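Local coordinates for thioredoxin domain-containing protein (Vibrio parahaemolyticus, PDB 2R5S) that is of unknown function but may take part in protein-disulfide reduction as a whole protein, of which this chain is the tetratricopeptide-repeat part, at residues E61-A64 against T65-L68; L139-D143 against G144-K148. All coordinates share one frame; numbering follows the deposited sequence.

Contact 1 (E61-A64 against T65-L68)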
ATOM      1  N   GLU A  61     -12.111   3.493   0.001  1.00 57.20           N
ATOM      2  CA  GLU A  61     -12.718   4.784  -0.057  1.00 58.67           C
ATOM      3  C   GLU A  61     -13.148   5.051  -1.529  1.00 58.26           C
ATOM      4  O   GLU A  61     -14.219   5.628  -1.800  1.00 58.19           O
ATOM      5  CB  GLU A  61     -11.671   5.742   0.487  1.00 59.58           C
ATOM      6  CG  GLU A  61     -11.869   7.220   0.308  1.00 66.14           C
ATOM      7  CD  GLU A  61     -10.503   7.939   0.070  1.00 72.58           C
ATOM      8  OE1 GLU A  61      -9.539   7.694   0.849  1.00 75.55           O
ATOM      9  OE2 GLU A  61     -10.389   8.706  -0.917  1.00 71.96           O
ATOM     10  N   LEU A  62     -12.331   4.640  -2.490  1.00 56.16           N
ATOM     11  CA  LEU A  62     -12.813   4.649  -3.889  1.00 55.69           C
ATOM     12  C   LEU A  62     -14.019   3.761  -4.096  1.00 54.21           C
ATOM     13  O   LEU A  62     -15.033   4.212  -4.637  1.00 54.43           O
ATOM     14  CB  LEU A  62     -11.765   4.222  -4.939  1.00 54.48           C
ATOM     15  CG  LEU A  62     -12.255   4.373  -6.375  1.00 51.23           C
ATOM     16  CD1 LEU A  62     -12.619   5.860  -6.644  1.00 52.31           C
ATOM     17  CD2 LEU A  62     -11.143   3.942  -7.273  1.00 57.24           C
ATOM     18  N   LEU A  63     -13.911   2.506  -3.718  1.00 54.26           N
ATOM     19  CA  LEU A  63     -15.107   1.610  -3.835  1.00 54.20           C
ATOM     20  C   LEU A  63     -16.403   2.108  -3.267  1.00 53.83           C
ATOM     21  O   LEU A  63     -17.431   1.722  -3.742  1.00 53.41           O
ATOM     22  CB  LEU A  63     -14.835   0.265  -3.265  1.00 54.86           C
ATOM     23  CG  LEU A  63     -13.781  -0.447  -4.102  1.00 54.03           C
ATOM     24  CD1 LEU A  63     -13.321  -1.581  -3.310  1.00 56.39           C
ATOM     25  CD2 LEU A  63     -14.426  -0.916  -5.369  1.00 57.05           C
ATOM     26  N   ALA A  64     -16.350   2.998  -2.283  1.00 55.13           N
ATOM     27  CA  ALA A  64     -17.541   3.539  -1.599  1.00 55.87           C
ATOM     28  C   ALA A  64     -18.272   4.592  -2.415  1.00 57.26           C
ATOM     29  O   ALA A  64     -19.377   5.036  -2.045  1.00 56.27           O
ATOM     30  CB  ALA A  64     -17.131   4.151  -0.270  1.00 57.29           C
ATOM     31  N   THR A  65     -17.651   5.031  -3.512  1.00 57.82           N
ATOM     32  CA  THR A  65     -18.281   5.983  -4.438  1.00 58.03           C
ATOM     33  C   THR A  65     -18.765   5.284  -5.751  1.00 57.99           C
ATOM     34  O   THR A  65     -19.071   5.956  -6.736  1.00 58.08           O
ATOM     35  CB  THR A  65     -17.259   7.103  -4.874  1.00 59.22           C
ATOM     36  OG1 THR A  65     -16.280   6.513  -5.773  1.00 60.53           O
ATOM     37  CG2 THR A  65     -16.565   7.762  -3.677  1.00 54.57           C
ATOM     38  N   ILE A  66     -18.775   3.956  -5.808  1.00 57.66           N
ATOM     39  CA  ILE A  66     -19.177   3.322  -7.065  1.00 56.54           C
ATOM     40  C   ILE A  66     -20.687   3.396  -6.961  1.00 56.50           C
ATOM     41  O   ILE A  66     -21.198   2.880  -5.948  1.00 57.15           O
ATOM     42  CB  ILE A  66     -18.858   1.865  -7.103  1.00 55.97           C
ATOM     43  CG1 ILE A  66     -17.383   1.653  -6.818  1.00 58.90           C
ATOM     44  CG2 ILE A  66     -19.274   1.263  -8.510  1.00 55.43           C
ATOM     45  CD1 ILE A  66     -16.476   2.044  -7.948  1.00 56.01           C
ATOM     46  N   PRO A  67     -21.397   3.981  -7.986  1.00 55.35           N
ATOM     47  CA  PRO A  67     -22.873   4.097  -7.957  1.00 54.18           C
ATOM     48  C   PRO A  67     -23.490   2.745  -8.261  1.00 54.39           C
ATOM     49  O   PRO A  67     -22.817   1.842  -8.766  1.00 53.66           O
ATOM     50  CB  PRO A  67     -23.197   5.050  -9.117  1.00 54.33           C
ATOM     51  CG  PRO A  67     -21.928   5.589  -9.620  1.00 53.85           C
ATOM     52  CD  PRO A  67     -20.855   4.546  -9.238  1.00 54.74           C
ATOM     53  N   LEU A  68     -24.779   2.624  -8.017  1.00 53.42           N
ATOM     54  CA  LEU A  68     -25.452   1.332  -8.092  1.00 54.11           C
ATOM     55  C   LEU A  68     -25.390   0.609  -9.459  1.00 53.97           C
ATOM     56  O   LEU A  68     -25.086  -0.614  -9.544  1.00 53.92           O
ATOM     57  CB  LEU A  68     -26.889   1.548  -7.673  1.00 54.00           C
ATOM     58  CG  LEU A  68     -27.588   0.274  -7.299  1.00 53.93           C
ATOM     59  CD1 LEU A  68     -27.037  -0.235  -5.999  1.00 57.27           C
ATOM     60  CD2 LEU A  68     -29.094   0.554  -7.171  1.00 58.16           C
TER

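Contact 2 (L139-D143 against G144-K148)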
ATOM      1  N   LEU A 139      20.139   5.898  12.513  1.00 53.18           N
ATOM      2  CA  LEU A 139      20.205   5.283  11.145  1.00 52.70           C
ATOM      3  C   LEU A 139      20.903   3.938  11.061  1.00 52.33           C
ATOM      4  O   LEU A 139      20.686   3.163  10.096  1.00 52.37           O
ATOM      5  CB  LEU A 139      20.931   6.207  10.179  1.00 52.88           C
ATOM      6  CG  LEU A 139      20.245   7.256   9.264  1.00 54.14           C
ATOM      7  CD1 LEU A 139      18.798   7.468   9.425  1.00 52.72           C
ATOM      8  CD2 LEU A 139      20.987   8.587   9.090  1.00 52.59           C
ATOM      9  N   GLY A 140      21.782   3.669  12.021  1.00 52.15           N
ATOM     10  CA  GLY A 140      22.540   2.399  12.068  1.00 51.59           C
ATOM     11  C   GLY A 140      21.800   1.299  12.786  1.00 52.13           C
ATOM     12  O   GLY A 140      22.292   0.151  12.863  1.00 53.04           O
ATOM     13  N   ALA A 141      20.597   1.612  13.274  1.00 51.20           N
ATOM     14  CA  ALA A 141      19.947   0.763  14.260  1.00 50.83           C
ATOM     15  C   ALA A 141      20.128  -0.656  13.845  1.00 51.01           C
ATOM     16  O   ALA A 141      19.830  -0.987  12.714  1.00 51.60           O
ATOM     17  CB  ALA A 141      18.476   1.050  14.354  1.00 48.42           C
ATOM     18  N   GLN A 142      20.572  -1.504  14.758  1.00 52.43           N
ATOM     19  CA  GLN A 142      20.587  -2.942  14.494  1.00 53.67           C
ATOM     20  C   GLN A 142      21.545  -3.347  13.368  1.00 54.52           C
ATOM     21  O   GLN A 142      21.357  -4.345  12.658  1.00 56.21           O
ATOM     22  CB  GLN A 142      19.154  -3.509  14.332  1.00 52.74           C
ATOM     23  CG  GLN A 142      19.024  -5.076  14.371  1.00 53.03           C
ATOM     24  CD  GLN A 142      19.392  -5.717  15.716  1.00 53.48           C
ATOM     25  OE1 GLN A 142      19.254  -5.111  16.776  1.00 53.20           O
ATOM     26  NE2 GLN A 142      19.849  -6.985  15.661  1.00 53.88           N
ATOM     27  N   ASP A 143      22.665  -2.646  13.307  1.00 55.59           N
ATOM     28  CA  ASP A 143      23.704  -2.970  12.342  1.00 56.22           C
ATOM     29  C   ASP A 143      23.178  -2.686  10.940  1.00 56.10           C
ATOM     30  O   ASP A 143      23.418  -3.438   9.977  1.00 56.02           O
ATOM     31  CB  ASP A 143      24.195  -4.439  12.496  1.00 56.70           C
ATOM     32  CG  ASP A 143      25.628  -4.600  12.111  1.00 57.69           C
ATOM     33  OD1 ASP A 143      26.337  -3.573  12.096  1.00 54.45           O
ATOM     34  OD2 ASP A 143      26.069  -5.746  11.825  1.00 58.80           O
ATOM     35  N   GLY A 144      22.472  -1.573  10.841  1.00 56.25           N
ATOM     36  CA  GLY A 144      21.776  -1.229   9.625  1.00 57.07           C
ATOM     37  C   GLY A 144      20.702  -2.160   9.098  1.00 57.33           C
ATOM     38  O   GLY A 144      20.253  -1.958   7.977  1.00 57.86           O
ATOM     39  N   GLU A 145      20.273  -3.147   9.902  1.00 57.12           N
ATOM     40  CA  GLU A 145      19.157  -4.030   9.560  1.00 57.04           C
ATOM     41  C   GLU A 145      17.773  -3.335   9.594  1.00 56.76           C
ATOM     42  O   GLU A 145      16.858  -3.783   8.939  1.00 58.12           O
ATOM     43  CB  GLU A 145      19.227  -5.333  10.416  1.00 56.97           C
ATOM     44  CG  GLU A 145      17.914  -6.054  10.755  1.00 58.89           C
ATOM     45  CD  GLU A 145      18.097  -7.403  11.583  1.00 60.30           C
ATOM     46  OE1 GLU A 145      17.065  -7.947  12.108  1.00 60.94           O
ATOM     47  OE2 GLU A 145      19.256  -7.892  11.739  1.00 59.71           O
ATOM     48  N   VAL A 146      17.623  -2.245  10.332  1.00 54.49           N
ATOM     49  CA  VAL A 146      16.407  -1.490  10.346  1.00 53.48           C
ATOM     50  C   VAL A 146      16.224  -0.584   9.132  1.00 54.19           C
ATOM     51  O   VAL A 146      15.142  -0.546   8.569  1.00 54.76           O
ATOM     52  CB  VAL A 146      16.321  -0.558  11.630  1.00 52.95           C
ATOM     53  CG1 VAL A 146      15.263   0.514  11.456  1.00 49.33           C
ATOM     54  CG2 VAL A 146      16.094  -1.392  12.896  1.00 49.89           C
ATOM     55  N   LYS A 147      17.253   0.189   8.760  1.00 53.36           N
ATOM     56  CA  LYS A 147      17.218   0.882   7.505  1.00 52.45           C
ATOM     57  C   LYS A 147      16.965  -0.040   6.306  1.00 52.21           C
ATOM     58  O   LYS A 147      16.253   0.337   5.415  1.00 52.51           O
ATOM     59  CB  LYS A 147      18.507   1.683   7.266  1.00 53.76           C
ATOM     60  CG  LYS A 147      18.333   2.789   6.245  1.00 54.07           C
ATOM     61  CD  LYS A 147      19.574   2.840   5.382  1.00 61.68           C
ATOM     62  CE  LYS A 147      20.562   3.820   5.959  1.00 62.68           C
ATOM     63  NZ  LYS A 147      20.225   5.085   5.374  1.00 67.24           N
ATOM     64  N   LYS A 148      17.525  -1.237   6.294  1.00 51.50           N
ATOM     65  CA  LYS A 148      17.324  -2.143   5.181  1.00 52.29           C
ATOM     66  C   LYS A 148      15.889  -2.680   5.086  1.00 53.18           C
ATOM     67  O   LYS A 148      15.298  -2.849   3.987  1.00 54.17           O
ATOM     68  CB  LYS A 148      18.270  -3.337   5.328  1.00 52.00           C
ATOM     69  CG  LYS A 148      18.141  -4.333   4.199  1.00 51.98           C
ATOM     70  CD  LYS A 148      19.029  -5.532   4.436  1.00 53.87           C
ATOM     71  CE  LYS A 148      18.701  -6.571   3.469  1.00 52.24           C
ATOM     72  NZ  LYS A 148      19.638  -6.437   2.284  1.00 59.35           N
TER

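Contact 1 (E61-A64 against T65-L68)
Thr-65 folds its side chain back toward helix 56-63 and takes hold of the carbonyl oxygen of Leu-62 three residues earlier. From CB, which itself lies 3.7 Å from Leu-62 O, the side chain forks. One branch is the hydroxyl: with chi1 at 72°, OG1 is wedged between the backbone N and carbonyl carbon of its own residue, and from there it donates to Leu-62 O at 2.9 Å, approaching in the carbonyl plane. The other branch, CG2, stands anti to the residue's own carbonyl carbon and rests 3.7 Å from Glu-61 O. Because the backbone Thr-65 N also donates to Leu-62 O, at 3.0 Å and from well above the carbonyl plane, that oxygen is gripped twice by one residue. Leu-62 CD1 passes 3.8 Å from OG1, its side chain crossing that of Thr-65 at a slant, and Lys-43 NZ from helix 40-52 bonds to the same hydroxyl.

Ile-66 lies alongside Leu-63, the two side chains pointing the same way, with CG1 of Ile-66 4.2 Å from CD2 of Leu-63 and nearer still, 3.1 Å, to Leu-63 O. Both also pack on Tyr-75 of helix 73-88, while a weak bond runs from Ile-66 N to Leu-63 O. The whole illustrates a type I beta turn, Leu-63 to Ile-66, leading from the C-terminal part of a helix into a loop within a tetratricopeptide-repeat region.

Contact 2 (L139-D143 against G144-K148)
Leu-139 opens the approach to helix 145-157 by presenting its carbonyl oxygen to Lys-147, whose CB lies 3.9 Å away; the lysine chain bends at chi2 and beyond, bringing NZ to 4.5 Å from Leu-139 CG. Gly-140 follows with the shortest of the three backbone bonds joining the two segments, its O accepting from Gly-144 N at 2.7 Å in a nearly straight line (176°). At Ala-141 the contact becomes apolar: CB meets CG2 of Val-146 at 3.7 Å, and Ala-141 O takes a weak bond from Val-146 N. Gln-142 runs beside Glu-145, both pointing the same way, so that Gln-142 CG lies against the carboxylate carbon CD of Glu-145 at 3.7 Å while the amide and carboxylate planes stand 76° apart. Gln-142 O accepts from Glu-145 N, closing a type I' beta turn whose central residues, Asp-143 and Gly-144, both have positive phi. Gly-144 is also the N-cap residue. Ala-141 and Val-146, both buried, touch Ile-134 of helix 124-135; on helix 108-120, Phe-108 meets Ala-141 and Gln-142, and Cys-112 meets Glu-145 and Val-146, which places this helix start against both preceding helices.

Overall arrangement
Contacts 1 and 2 illustrate a helix exit and a helix entry, on two different helices of an all-helical chain: residues 61-68 show how helix 56-63 is left, residues 139-148 how helix 145-157 is entered. They come in series, contact 1 first, and fall in different tetratricopeptide-repeat regions on opposite sides of the chain's centre. Their centres are 41 Å apart and their nearest atoms about 27 Å, so they do not touch and share no helix. Contact 1 leans on helices 40-52 and 73-88, contact 2 on helices 108-120 and 124-135. Each is a local feature of one interhelical connection, packed against helices of its own part of the chain.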